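Local coordinates for protein beta-d-glucoside glucohydrolase (Hypocrea jecorina, PDB 3ZZ1) that probably hydrolyses terminal, non-reducing beta-D-glucosyl residues to release beta-D-glucose, as a secreted family 3 beta-glucosidase of cellulose degradation, at residues Thr73-Gly78 and Lys320-Ala325; Arg91-Phe96 and Gly142-Gly147; Thr209-Glu214 and Ala239-Val244; Gly359-Asn364 and Gly376-Gly381. All blocks are in the same frame, centred on the assembly; numbering follows the deposited sequence.

Contact 1: residues Thr73-Gly78 and Lys320-Ala325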
loop_
_atom_site.group_PDB
_atom_site.type_symbol
_atom_site.label_atom_id
_atom_site.label_comp_id
_atom_site.label_asym_id
_atom_site.label_seq_id
_atom_site.Cartn_x
_atom_site.Cartn_y
_atom_site.Cartn_z
ATOM N N THR A 73 -15.565 -9.530 2.207
ATOM C CA THR A 73 -15.535 -8.086 2.083
ATOM C C THR A 73 -14.465 -7.672 1.075
ATOM O O THR A 73 -13.381 -8.255 1.029
ATOM C CB THR A 73 -15.266 -7.421 3.460
ATOM O OG1 THR A 73 -16.313 -7.772 4.378
ATOM C CG2 THR A 73 -15.175 -5.901 3.352
ATOM N N ALA A 74 -14.797 -6.680 0.255
ATOM C CA ALA A 74 -13.825 -5.991 -0.576
ATOM C C ALA A 74 -13.329 -4.766 0.188
ATOM O O ALA A 74 -13.991 -3.723 0.215
ATOM C CB ALA A 74 -14.451 -5.580 -1.896
ATOM N N PHE A 75 -12.172 -4.900 0.831
ATOM C CA PHE A 75 -11.602 -3.786 1.578
ATOM C C PHE A 75 -11.030 -2.749 0.621
ATOM O O PHE A 75 -10.803 -3.037 -0.558
ATOM C CB PHE A 75 -10.548 -4.276 2.577
ATOM C CG PHE A 75 -11.117 -5.113 3.694
ATOM C CD1 PHE A 75 -11.255 -6.493 3.549
ATOM C CD2 PHE A 75 -11.521 -4.519 4.888
ATOM C CE1 PHE A 75 -11.780 -7.272 4.573
ATOM C CE2 PHE A 75 -12.047 -5.287 5.925
ATOM C CZ PHE A 75 -12.181 -6.668 5.767
ATOM N N THR A 76 -10.833 -1.533 1.120
ATOM C CA THR A 76 -10.206 -0.489 0.327
ATOM C C THR A 76 -8.787 -0.929 -0.007
ATOM O O THR A 76 -8.171 -1.653 0.781
ATOM C CB THR A 76 -10.145 0.853 1.086
ATOM O OG1 THR A 76 -9.324 0.711 2.254
ATOM C CG2 THR A 76 -11.546 1.314 1.494
ATOM N N PRO A 77 -8.271 -0.517 -1.183
ATOM C CA PRO A 77 -6.849 -0.669 -1.474
ATOM C C PRO A 77 -5.980 -0.040 -0.387
ATOM O O PRO A 77 -6.422 0.881 0.311
ATOM C CB PRO A 77 -6.688 0.117 -2.770
ATOM C CG PRO A 77 -7.989 -0.073 -3.461
ATOM C CD PRO A 77 -9.027 -0.087 -2.377
ATOM N N GLY A 78 -4.756 -0.535 -0.257
ATOM C CA GLY A 78 -3.790 0.014 0.692
ATOM C C GLY A 78 -3.580 1.518 0.583
ATOM O O GLY A 78 -3.367 2.190 1.595
ATOM N N LYS A 320 -17.634 -4.133 7.129
ATOM C CA LYS A 320 -17.898 -2.967 6.271
ATOM C C LYS A 320 -17.654 -1.621 6.970
ATOM O O LYS A 320 -17.415 -0.613 6.307
ATOM C CB LYS A 320 -19.313 -3.012 5.668
ATOM C CG LYS A 320 -20.464 -2.834 6.663
ATOM C CD LYS A 320 -21.791 -2.501 5.969
ATOM C CE LYS A 320 -22.359 -3.669 5.152
ATOM N NZ LYS A 320 -22.580 -4.901 5.964
ATOM N N THR A 321 -17.711 -1.615 8.302
ATOM C CA THR A 321 -17.442 -0.406 9.086
ATOM C C THR A 321 -16.030 0.106 8.820
ATOM O O THR A 321 -15.803 1.312 8.791
ATOM C CB THR A 321 -17.603 -0.644 10.600
ATOM O OG1 THR A 321 -16.716 -1.687 11.017
ATOM C CG2 THR A 321 -19.050 -1.010 10.953
ATOM N N ASN A 322 -15.087 -0.814 8.620
ATOM C CA ASN A 322 -13.720 -0.436 8.300
ATOM C C ASN A 322 -13.629 0.166 6.905
ATOM O O ASN A 322 -12.966 1.185 6.716
ATOM C CB ASN A 322 -12.762 -1.625 8.423
ATOM C CG ASN A 322 -11.329 -1.263 8.041
ATOM O OD1 ASN A 322 -10.894 -1.523 6.920
ATOM N ND2 ASN A 322 -10.596 -0.649 8.969
ATOM N N VAL A 323 -14.297 -0.472 5.939
ATOM C CA VAL A 323 -14.285 -0.005 4.553
ATOM C C VAL A 323 -14.937 1.378 4.470
ATOM O O VAL A 323 -14.379 2.299 3.872
ATOM C CB VAL A 323 -14.976 -1.005 3.591
ATOM C CG1 VAL A 323 -14.851 -0.536 2.146
ATOM C CG2 VAL A 323 -14.366 -2.389 3.739
ATOM N N ARG A 324 -16.106 1.509 5.100
ATOM C CA ARG A 324 -16.806 2.786 5.240
ATOM C C ARG A 324 -15.891 3.851 5.834
ATOM O O ARG A 324 -15.742 4.928 5.261
ATOM C CB ARG A 324 -18.063 2.613 6.111
ATOM C CG ARG A 324 -18.845 3.903 6.427
ATOM C CD ARG A 324 -19.601 4.407 5.206
ATOM N NE ARG A 324 -20.473 5.545 5.497
ATOM C CZ ARG A 324 -21.738 5.449 5.910
ATOM N NH1 ARG A 324 -22.302 4.261 6.102
ATOM N NH2 ARG A 324 -22.446 6.551 6.128
ATOM N N ALA A 325 -15.271 3.535 6.971
ATOM C CA ALA A 325 -14.404 4.485 7.674
ATOM C C ALA A 325 -13.213 4.933 6.828
ATOM O O ALA A 325 -12.916 6.126 6.757
ATOM C CB ALA A 325 -13.931 3.905 9.009
HETATM O O HOH W 1 -10.619 -0.883 4.136
#
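V323 sits on the buried side of helix 320-329 and spreads its two methyls over the extended segment 73-78. CG1 is anti to the backbone N (chi1 -176°), which leaves CG2 beside that N and pointing to the earlier residues of the loop. CG2 meets T73 CG2 at 3.6 Å and F75 CD2 at 3.7 Å, while CG1 reaches T76 CG2 at 3.8 Å. The threonines run past the valine in the opposite direction, whereas the phenylalanine crosses it at about a right angle. T73 CG2 does double duty, because it also lies 3.8 Å above the plane of the F75 ring, over its centre.

The contact illustrates how a glycoside hydrolase family 3 enzyme joins its parts. Segment 73-78 belongs to the TIM-barrel-type N-terminal domain, in the loop between strand 58-60 and helix 78-83; helix 320-329 leads into strand 332-336, an outermost strand of the second six-stranded sheet.

N322 approaches F75 differently from V323. Its amide plane is turned 58° from the ring, and OD1 comes to the ring edge, 3.7 Å from CD2. Water 1, lying in the ring plane at the edge, accepts from T76 N at 3.1 Å and donates to N322 OD1 at 2.9 Å; no direct hydrogen bond joins the two segments. N322 ND2 turns instead to E92 OE2 and L89 O on the neighbouring helix, and T73 OG1 pairs with E100 OE2, which satisfies these buried polar groups.

Contact 2: residues Arg91-Phe96 and Gly142-Gly147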
loop_
_atom_site.group_PDB
_atom_site.type_symbol
_atom_site.label_atom_id
_atom_site.label_comp_id
_atom_site.label_asym_id
_atom_site.label_seq_id
_atom_site.Cartn_x
_atom_site.Cartn_y
_atom_site.Cartn_z
ATOM N N ARG A 91 -4.491 -0.707 11.158
ATOM C CA ARG A 91 -4.389 -1.968 11.908
ATOM C C ARG A 91 -5.699 -2.760 11.843
ATOM O O ARG A 91 -5.686 -3.980 11.632
ATOM C CB ARG A 91 -3.991 -1.739 13.369
ATOM C CG ARG A 91 -3.497 -3.017 14.049
ATOM C CD ARG A 91 -3.668 -3.016 15.560
ATOM N NE ARG A 91 -3.299 -4.327 16.107
ATOM C CZ ARG A 91 -4.150 -5.326 16.353
ATOM N NH1 ARG A 91 -5.455 -5.184 16.127
ATOM N NH2 ARG A 91 -3.694 -6.473 16.835
ATOM N N GLU A 92 -6.819 -2.060 12.020
ATOM C CA GLU A 92 -8.140 -2.687 11.982
ATOM C C GLU A 92 -8.406 -3.375 10.643
ATOM O O GLU A 92 -8.923 -4.499 10.607
ATOM C CB GLU A 92 -9.244 -1.664 12.295
ATOM C CG GLU A 92 -10.650 -2.204 12.120
ATOM C CD GLU A 92 -11.710 -1.178 12.463
ATOM O OE1 GLU A 92 -12.020 -1.030 13.660
ATOM O OE2 GLU A 92 -12.211 -0.505 11.538
ATOM N N ARG A 93 -8.054 -2.693 9.553
ATOM C CA ARG A 93 -8.143 -3.258 8.207
ATOM C C ARG A 93 -7.413 -4.604 8.139
ATOM O O ARG A 93 -7.946 -5.582 7.612
ATOM C CB ARG A 93 -7.579 -2.272 7.177
ATOM C CG ARG A 93 -7.729 -2.693 5.713
ATOM C CD ARG A 93 -7.238 -1.579 4.776
ATOM N NE ARG A 93 -7.033 -2.014 3.386
ATOM C CZ ARG A 93 -5.960 -2.675 2.945
ATOM N NH1 ARG A 93 -4.986 -3.015 3.783
ATOM N NH2 ARG A 93 -5.866 -3.017 1.667
ATOM N N GLY A 94 -6.206 -4.647 8.692
ATOM C CA GLY A 94 -5.428 -5.885 8.772
ATOM C C GLY A 94 -6.122 -6.966 9.585
ATOM O O GLY A 94 -6.203 -8.116 9.150
ATOM N N GLN A 95 -6.629 -6.592 10.760
ATOM C CA GLN A 95 -7.361 -7.516 11.633
ATOM C C GLN A 95 -8.590 -8.106 10.943
ATOM O O GLN A 95 -8.834 -9.316 11.003
ATOM C CB GLN A 95 -7.777 -6.820 12.938
ATOM C CG GLN A 95 -8.556 -7.729 13.913
ATOM C CD GLN A 95 -9.204 -6.964 15.059
ATOM O OE1 GLN A 95 -10.414 -7.069 15.286
ATOM N NE2 GLN A 95 -8.405 -6.187 15.781
ATOM N N PHE A 96 -9.349 -7.237 10.286
ATOM C CA PHE A 96 -10.584 -7.632 9.620
ATOM C C PHE A 96 -10.287 -8.546 8.426
ATOM O O PHE A 96 -10.970 -9.553 8.234
ATOM C CB PHE A 96 -11.385 -6.390 9.208
ATOM C CG PHE A 96 -12.114 -5.709 10.350
ATOM C CD1 PHE A 96 -11.873 -6.057 11.680
ATOM C CD2 PHE A 96 -13.034 -4.701 10.087
ATOM C CE1 PHE A 96 -12.549 -5.422 12.729
ATOM C CE2 PHE A 96 -13.720 -4.057 11.127
ATOM C CZ PHE A 96 -13.480 -4.422 12.449
ATOM N N GLY A 142 3.813 -2.437 9.014
ATOM C CA GLY A 142 3.862 -2.963 10.375
ATOM C C GLY A 142 2.510 -3.049 11.059
ATOM O O GLY A 142 2.209 -4.049 11.715
ATOM N N GLN A 143 1.694 -2.003 10.905
ATOM C CA GLN A 143 0.359 -1.976 11.506
ATOM C C GLN A 143 -0.560 -3.024 10.879
ATOM O O GLN A 143 -1.339 -3.668 11.582
ATOM C CB GLN A 143 -0.274 -0.578 11.419
ATOM C CG GLN A 143 0.413 0.511 12.266
ATOM C CD GLN A 143 0.135 0.417 13.773
ATOM O OE1 GLN A 143 0.870 0.995 14.574
ATOM N NE2 GLN A 143 -0.924 -0.303 14.159
ATOM N N THR A 144 -0.456 -3.199 9.562
ATOM C CA THR A 144 -1.319 -4.126 8.816
ATOM C C THR A 144 -0.977 -5.577 9.143
ATOM O O THR A 144 -1.866 -6.418 9.284
ATOM C CB THR A 144 -1.214 -3.892 7.286
ATOM O OG1 THR A 144 -1.489 -2.518 6.996
ATOM C CG2 THR A 144 -2.191 -4.773 6.511
ATOM N N ILE A 145 0.316 -5.855 9.265
ATOM C CA ILE A 145 0.806 -7.202 9.546
ATOM C C ILE A 145 0.514 -7.600 10.991
ATOM O O ILE A 145 0.119 -8.732 11.245
ATOM C CB ILE A 145 2.306 -7.339 9.178
ATOM C CG1 ILE A 145 2.443 -7.443 7.656
ATOM C CG2 ILE A 145 2.951 -8.544 9.852
ATOM C CD1 ILE A 145 3.779 -7.000 7.121
ATOM N N ASN A 146 0.690 -6.665 11.926
ATOM C CA ASN A 146 0.240 -6.873 13.306
ATOM C C ASN A 146 -1.240 -7.270 13.316
ATOM O O ASN A 146 -1.621 -8.254 13.948
ATOM C CB ASN A 146 0.469 -5.616 14.156
ATOM C CG ASN A 146 0.068 -5.810 15.619
ATOM O OD1 ASN A 146 -0.977 -5.320 16.064
ATOM N ND2 ASN A 146 0.900 -6.530 16.374
ATOM N N GLY A 147 -2.052 -6.516 12.579
ATOM C CA GLY A 147 -3.482 -6.779 12.463
ATOM C C GLY A 147 -3.807 -8.156 11.910
ATOM O O GLY A 147 -4.522 -8.929 12.551
HETATM O O HOH W 2 -4.290 -2.047 6.414
#
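R91 leans across Q143 and N146 of the adjacent helix, and its side chain can be followed atom by atom. CB lies 3.5 Å from Q143 NE2. With CG anti to the backbone N (chi1 -164°), the chain continues outward: CG rests 3.3 Å from the backbone O of Q143, and CD passes 3.6 Å from N146 OD1. The extended run from CG to NE then delivers NE to that same oxygen. The modelled separation of NE and OD1, 2.5 Å, is very short and its exact value doubtful, but NE lies in the carbonyl plane with a C=O...donor angle of 160°. NH2 adds a weak bond to N146 OD1 at 3.1 Å, so one amide oxygen takes two donors from the guanidinium edge. Beneath the guanidinium, G147 CA lies 4.2 Å from its plane, under the centre.

Paired glycines explain the proximity of the backbones. G94 C approaches G147 C to 3.5 Å, and the axes of the two helical segments come within 6.7 Å at an angle of 33°. Farther in, water 2 accepts from R93 NH1 and donates to T144 OG1, which is also bonded to A140 O of its own helix.

Both helices belong to the barrel-type domain: helix 87-103 precedes strand 108-109, and helix 134-150 leads into strand 154-160. On the far flank of helix 87-103, F96 packs against helix 320-329, while R93 NH2 bonds to T76 O in the loop before helix 78-83.

Contact 3: residues Thr209-Glu214 and Ala239-Val244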
loop_
_atom_site.group_PDB
_atom_site.type_symbol
_atom_site.label_atom_id
_atom_site.label_comp_id
_atom_site.label_asym_id
_atom_site.label_seq_id
_atom_site.Cartn_x
_atom_site.Cartn_y
_atom_site.Cartn_z
ATOM N N THR A 209 20.813 -7.202 -12.859
ATOM C CA THR A 209 20.897 -8.303 -13.845
ATOM C C THR A 209 20.524 -9.707 -13.335
ATOM O O THR A 209 20.475 -10.650 -14.122
ATOM C CB THR A 209 22.272 -8.380 -14.591
ATOM O OG1 THR A 209 23.263 -8.939 -13.723
ATOM C CG2 THR A 209 22.721 -7.008 -15.091
ATOM N N THR A 210 20.257 -9.839 -12.036
ATOM C CA THR A 210 19.873 -11.122 -11.442
ATOM C C THR A 210 18.394 -11.119 -11.037
ATOM O O THR A 210 17.970 -10.259 -10.273
ATOM C CB THR A 210 20.729 -11.439 -10.194
ATOM O OG1 THR A 210 22.124 -11.368 -10.529
ATOM C CG2 THR A 210 20.410 -12.824 -9.653
ATOM N N TRP A 211 17.618 -12.081 -11.541
ATOM C CA TRP A 211 16.203 -12.195 -11.166
ATOM C C TRP A 211 16.046 -12.236 -9.643
ATOM O O TRP A 211 16.796 -12.936 -8.949
ATOM C CB TRP A 211 15.540 -13.417 -11.816
ATOM C CG TRP A 211 14.944 -13.134 -13.177
ATOM C CD1 TRP A 211 13.891 -12.310 -13.454
ATOM C CD2 TRP A 211 15.362 -13.685 -14.436
ATOM N NE1 TRP A 211 13.631 -12.303 -14.803
ATOM C CE2 TRP A 211 14.518 -13.137 -15.433
ATOM C CE3 TRP A 211 16.368 -14.586 -14.820
ATOM C CZ2 TRP A 211 14.647 -13.461 -16.791
ATOM C CZ3 TRP A 211 16.502 -14.908 -16.171
ATOM C CH2 TRP A 211 15.643 -14.343 -17.140
ATOM N N ALA A 212 15.075 -11.476 -9.137
ATOM C CA ALA A 212 14.890 -11.276 -7.695
ATOM C C ALA A 212 14.793 -12.575 -6.900
ATOM O O ALA A 212 15.258 -12.646 -5.766
ATOM C CB ALA A 212 13.674 -10.402 -7.432
ATOM N N CYS A 213 14.201 -13.604 -7.502
ATOM C CA CYS A 213 14.022 -14.890 -6.824
ATOM C C CYS A 213 15.276 -15.783 -6.888
ATOM O O CYS A 213 15.227 -16.962 -6.539
ATOM C CB CYS A 213 12.769 -15.605 -7.356
ATOM S SG CYS A 213 11.216 -14.765 -6.885
ATOM N N GLU A 214 16.392 -15.192 -7.316
ATOM C CA GLU A 214 17.678 -15.888 -7.480
ATOM C C GLU A 214 18.842 -15.042 -6.988
ATOM O O GLU A 214 20.000 -15.390 -7.195
ATOM C CB GLU A 214 17.923 -16.202 -8.955
ATOM C CG GLU A 214 16.900 -17.111 -9.536
ATOM C CD GLU A 214 17.247 -17.605 -10.906
ATOM O OE1 GLU A 214 17.925 -16.889 -11.680
ATOM O OE2 GLU A 214 16.812 -18.730 -11.206
ATOM N N ALA A 239 7.817 -16.784 -10.997
ATOM C CA ALA A 239 8.957 -15.865 -10.969
ATOM C C ALA A 239 10.297 -16.583 -10.709
ATOM O O ALA A 239 11.342 -15.934 -10.579
ATOM C CB ALA A 239 8.720 -14.766 -9.935
ATOM N N GLN A 240 10.255 -17.912 -10.633
ATOM C CA GLN A 240 11.457 -18.734 -10.461
ATOM C C GLN A 240 12.055 -19.097 -11.822
ATOM O O GLN A 240 11.319 -19.387 -12.766
ATOM C CB GLN A 240 11.115 -20.004 -9.676
ATOM C CG GLN A 240 12.316 -20.830 -9.212
ATOM C CD GLN A 240 11.896 -22.056 -8.420
ATOM O OE1 GLN A 240 10.747 -22.491 -8.496
ATOM N NE2 GLN A 240 12.822 -22.616 -7.652
ATOM N N HIS A 241 13.382 -19.092 -11.920
ATOM C CA HIS A 241 14.053 -19.370 -13.191
ATOM C C HIS A 241 15.002 -20.577 -13.173
ATOM O O HIS A 241 15.191 -21.222 -14.204
ATOM C CB HIS A 241 14.753 -18.111 -13.723
ATOM C CG HIS A 241 13.805 -17.009 -14.080
ATOM N ND1 HIS A 241 13.325 -16.823 -15.358
ATOM C CD2 HIS A 241 13.223 -16.053 -13.317
ATOM C CE1 HIS A 241 12.493 -15.797 -15.370
ATOM N NE2 HIS A 241 12.418 -15.308 -14.145
ATOM N N THR A 242 15.582 -20.881 -12.014
ATOM C CA THR A 242 16.446 -22.063 -11.876
ATOM C C THR A 242 16.029 -22.974 -10.726
ATOM O O THR A 242 15.387 -22.537 -9.771
ATOM C CB THR A 242 17.924 -21.688 -11.620
ATOM O OG1 THR A 242 18.012 -20.941 -10.397
ATOM C CG2 THR A 242 18.520 -20.890 -12.786
ATOM N N THR A 243 16.437 -24.237 -10.816
ATOM C CA THR A 243 16.294 -25.182 -9.716
ATOM C C THR A 243 17.318 -24.889 -8.617
ATOM O O THR A 243 16.951 -24.624 -7.470
ATOM C CB THR A 243 16.446 -26.635 -10.210
ATOM O OG1 THR A 243 15.392 -26.929 -11.135
ATOM C CG2 THR A 243 16.395 -27.630 -9.037
ATOM N N VAL A 244 18.594 -24.915 -8.995
ATOM C CA VAL A 244 19.714 -24.895 -8.055
ATOM C C VAL A 244 20.082 -23.509 -7.509
ATOM O O VAL A 244 20.186 -23.339 -6.293
ATOM C CB VAL A 244 20.957 -25.595 -8.668
ATOM C CG1 VAL A 244 22.177 -25.435 -7.775
ATOM C CG2 VAL A 244 20.662 -27.076 -8.899
HETATM O O HOH W 3 12.558 -13.551 -10.016
#
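W211 and H241 stack face to face, their planes 12° apart and the centroids of the tryptophan six-membered ring and the imidazole separated by 3.5 Å. W211 CD2 lies over the centre of the histidine ring; in return H241 NE2 sits 3.1 Å above the indole plane, displaced toward its rim. The histidine reaches this position with CG anti to its carbonyl carbon, beside the backbone N (chi1 -65°). W211 NE1 takes no part in bonding to H241 and finds its acceptor in E170 O, which, with the stack, helps to hold the indole's rotation; K206 adds a cation-pi contact.

W211, on the short strand 210-211, thus stacks on H241 in the loop after strand 232-235, and segment 209-214 as a whole lies downstream of strand 199-202. Loops at the C-terminal ends of barrel strands form the catalytic face in TIM barrels, so both segments probably border the active-site side.

E214 crosses H241 at about a right angle, its chain extended beyond CG. OE2 passes 3.3 Å from H241 CB and accepts a 2.6 Å hydrogen bond from T242 OG1, which stands in the crowded position between backbone N and carbonyl carbon. This donor approaches from 57° above the carboxylate plane. Nearer the strands, C213 SG, held in a disulfide with C202, rests 3.9 Å from A239 CB, and water 3 links C213 N to A239 O.

Contact 4: residues Gly359-Asn364 and Gly376-Gly381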
loop_
_atom_site.group_PDB
_atom_site.type_symbol
_atom_site.label_atom_id
_atom_site.label_comp_id
_atom_site.label_asym_id
_atom_site.label_seq_id
_atom_site.Cartn_x
_atom_site.Cartn_y
_atom_site.Cartn_z
ATOM N N GLY A 359 -21.702 0.061 -12.771
ATOM C CA GLY A 359 -21.311 -0.460 -14.074
ATOM C C GLY A 359 -20.759 -1.868 -13.947
ATOM O O GLY A 359 -20.962 -2.528 -12.926
ATOM N N ASN A 360 -20.051 -2.322 -14.980
ATOM C CA ASN A 360 -19.501 -3.679 -15.014
ATOM C C ASN A 360 -18.400 -3.916 -13.979
ATOM O O ASN A 360 -18.153 -5.050 -13.578
ATOM C CB ASN A 360 -18.999 -4.025 -16.420
ATOM C CG ASN A 360 -20.131 -4.323 -17.398
ATOM O OD1 ASN A 360 -21.208 -4.788 -17.016
ATOM N ND2 ASN A 360 -19.879 -4.067 -18.672
ATOM N N HIS A 361 -17.749 -2.836 -13.552
ATOM C CA HIS A 361 -16.737 -2.896 -12.500
ATOM C C HIS A 361 -17.352 -3.282 -11.150
ATOM O O HIS A 361 -16.884 -4.210 -10.486
ATOM C CB HIS A 361 -16.006 -1.556 -12.389
ATOM C CG HIS A 361 -14.945 -1.537 -11.337
ATOM N ND1 HIS A 361 -15.162 -1.036 -10.072
ATOM C CD2 HIS A 361 -13.666 -1.979 -11.355
ATOM C CE1 HIS A 361 -14.059 -1.166 -9.358
ATOM N NE2 HIS A 361 -13.137 -1.733 -10.113
ATOM N N ALA A 362 -18.413 -2.573 -10.768
ATOM C CA ALA A 362 -19.113 -2.819 -9.508
ATOM C C ALA A 362 -19.860 -4.158 -9.486
ATOM O O ALA A 362 -20.022 -4.760 -8.422
ATOM C CB ALA A 362 -20.072 -1.675 -9.219
ATOM N N ARG A 363 -20.288 -4.617 -10.664
ATOM C CA ARG A 363 -21.159 -5.797 -10.804
ATOM C C ARG A 363 -20.471 -7.175 -10.789
ATOM O O ARG A 363 -21.159 -8.206 -10.750
ATOM C CB ARG A 363 -22.036 -5.667 -12.060
ATOM C CG ARG A 363 -23.171 -4.655 -11.926
ATOM C CD ARG A 363 -24.158 -4.722 -13.095
ATOM N NE ARG A 363 -23.599 -4.198 -14.342
ATOM C CZ ARG A 363 -24.014 -3.093 -14.963
ATOM N NH1 ARG A 363 -25.012 -2.371 -14.473
ATOM N NH2 ARG A 363 -23.421 -2.711 -16.092
ATOM N N ASN A 364 -19.137 -7.204 -10.803
ATOM C CA ASN A 364 -18.386 -8.462 -10.994
ATOM C C ASN A 364 -18.740 -9.121 -12.338
ATOM O O ASN A 364 -19.061 -10.314 -12.405
ATOM C CB ASN A 364 -18.605 -9.453 -9.832
ATOM C CG ASN A 364 -18.389 -8.823 -8.459
ATOM O OD1 ASN A 364 -17.545 -7.942 -8.286
ATOM N ND2 ASN A 364 -19.157 -9.283 -7.473
ATOM N N GLY A 376 -18.366 2.375 -15.110
ATOM C CA GLY A 376 -19.174 2.853 -14.003
ATOM C C GLY A 376 -18.272 3.157 -12.821
ATOM O O GLY A 376 -17.058 3.296 -12.986
ATOM N N ALA A 377 -18.862 3.242 -11.632
ATOM C CA ALA A 377 -18.116 3.584 -10.424
ATOM C C ALA A 377 -16.900 2.678 -10.226
ATOM O O ALA A 377 -16.984 1.451 -10.401
ATOM C CB ALA A 377 -19.022 3.549 -9.207
ATOM N N LEU A 378 -15.782 3.314 -9.869
ATOM C CA LEU A 378 -14.493 2.664 -9.647
ATOM C C LEU A 378 -14.183 2.528 -8.150
ATOM O O LEU A 378 -14.313 3.488 -7.394
ATOM C CB LEU A 378 -13.387 3.482 -10.332
ATOM C CG LEU A 378 -11.949 2.951 -10.291
ATOM C CD1 LEU A 378 -11.781 1.703 -11.161
ATOM C CD2 LEU A 378 -10.984 4.035 -10.720
ATOM N N GLY A 379 -13.754 1.339 -7.737
ATOM C CA GLY A 379 -13.432 1.084 -6.336
ATOM C C GLY A 379 -12.009 0.616 -6.080
ATOM O O GLY A 379 -11.550 0.605 -4.934
ATOM N N MET A 380 -11.316 0.220 -7.143
ATOM C CA MET A 380 -9.943 -0.293 -7.058
ATOM C C MET A 380 -9.384 -0.541 -8.454
ATOM O O MET A 380 -10.128 -0.533 -9.435
ATOM C CB MET A 380 -9.898 -1.600 -6.261
ATOM C CG MET A 380 -10.606 -2.773 -6.942
ATOM S SD MET A 380 -10.794 -4.198 -5.861
ATOM C CE MET A 380 -11.766 -3.487 -4.526
ATOM N N GLY A 381 -8.080 -0.793 -8.529
ATOM C CA GLY A 381 -7.433 -1.139 -9.791
ATOM C C GLY A 381 -7.622 -2.601 -10.148
ATOM O O GLY A 381 -8.408 -3.309 -9.518
HETATM O O HOH W 4 -18.972 -0.007 -11.792
#
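H361 lies at the centre of this tightly packed contact, its imidazole inserted against the backbone of A377-M380. CG stands anti to the backbone N (chi1 -180°), which directs it toward segment 376-381. ND1 donates a weak hydrogen bond to A377 O at 3.1 Å, NE2 another to M380 O at 3.3 Å, and CE1 between them comes within 3.0 Å of G379 N. L378 CD1 covers one face in a CH-pi contact, 4.1 Å from the ring centroid, and Y389 meets the ring at a steep angle. The packing is just as close at the segment ends, where G359 CA and G376 CA approach to 3.9 Å with no side chain between the backbones. Water 4 is buried here too, gripped by three bonds: it accepts from G359 N and A362 N and donates to A377 O, satisfying all three.

The solvent side is left to R363, which is exposed and turns back to N360 OD1. The two segments are arms of one long loop in the C-terminal domain, whose intervening part contains the C368-C373 disulfide.

Two weak donor roles for one imidazole, both to carbonyl oxygens, would suit a protonated ring; given the poor angles, that reading remains tentative.

How the contacts relate
Contacts 1, 2 and 4 form a continuous group, whereas contact 3 stands apart. Contacts 1 and 2, centres about 12 Å apart, are jointed by the polar side chains each sends to the other, R93 from contact 2 and N322 from contact 1. Contact 4, about 15 Å from contact 1 between centres, packs P77 CG on M380 CB at 3.7 Å; S507 links them further, bonding to A74 O and to the backbone of G379. Barrel-type and C-terminal domains thus meet here. Contact 3 lies about 36 Å from contact 1 (centres), on the other side of the chain's centre, probably bordering the catalytic face of the barrel. No substrate is bound.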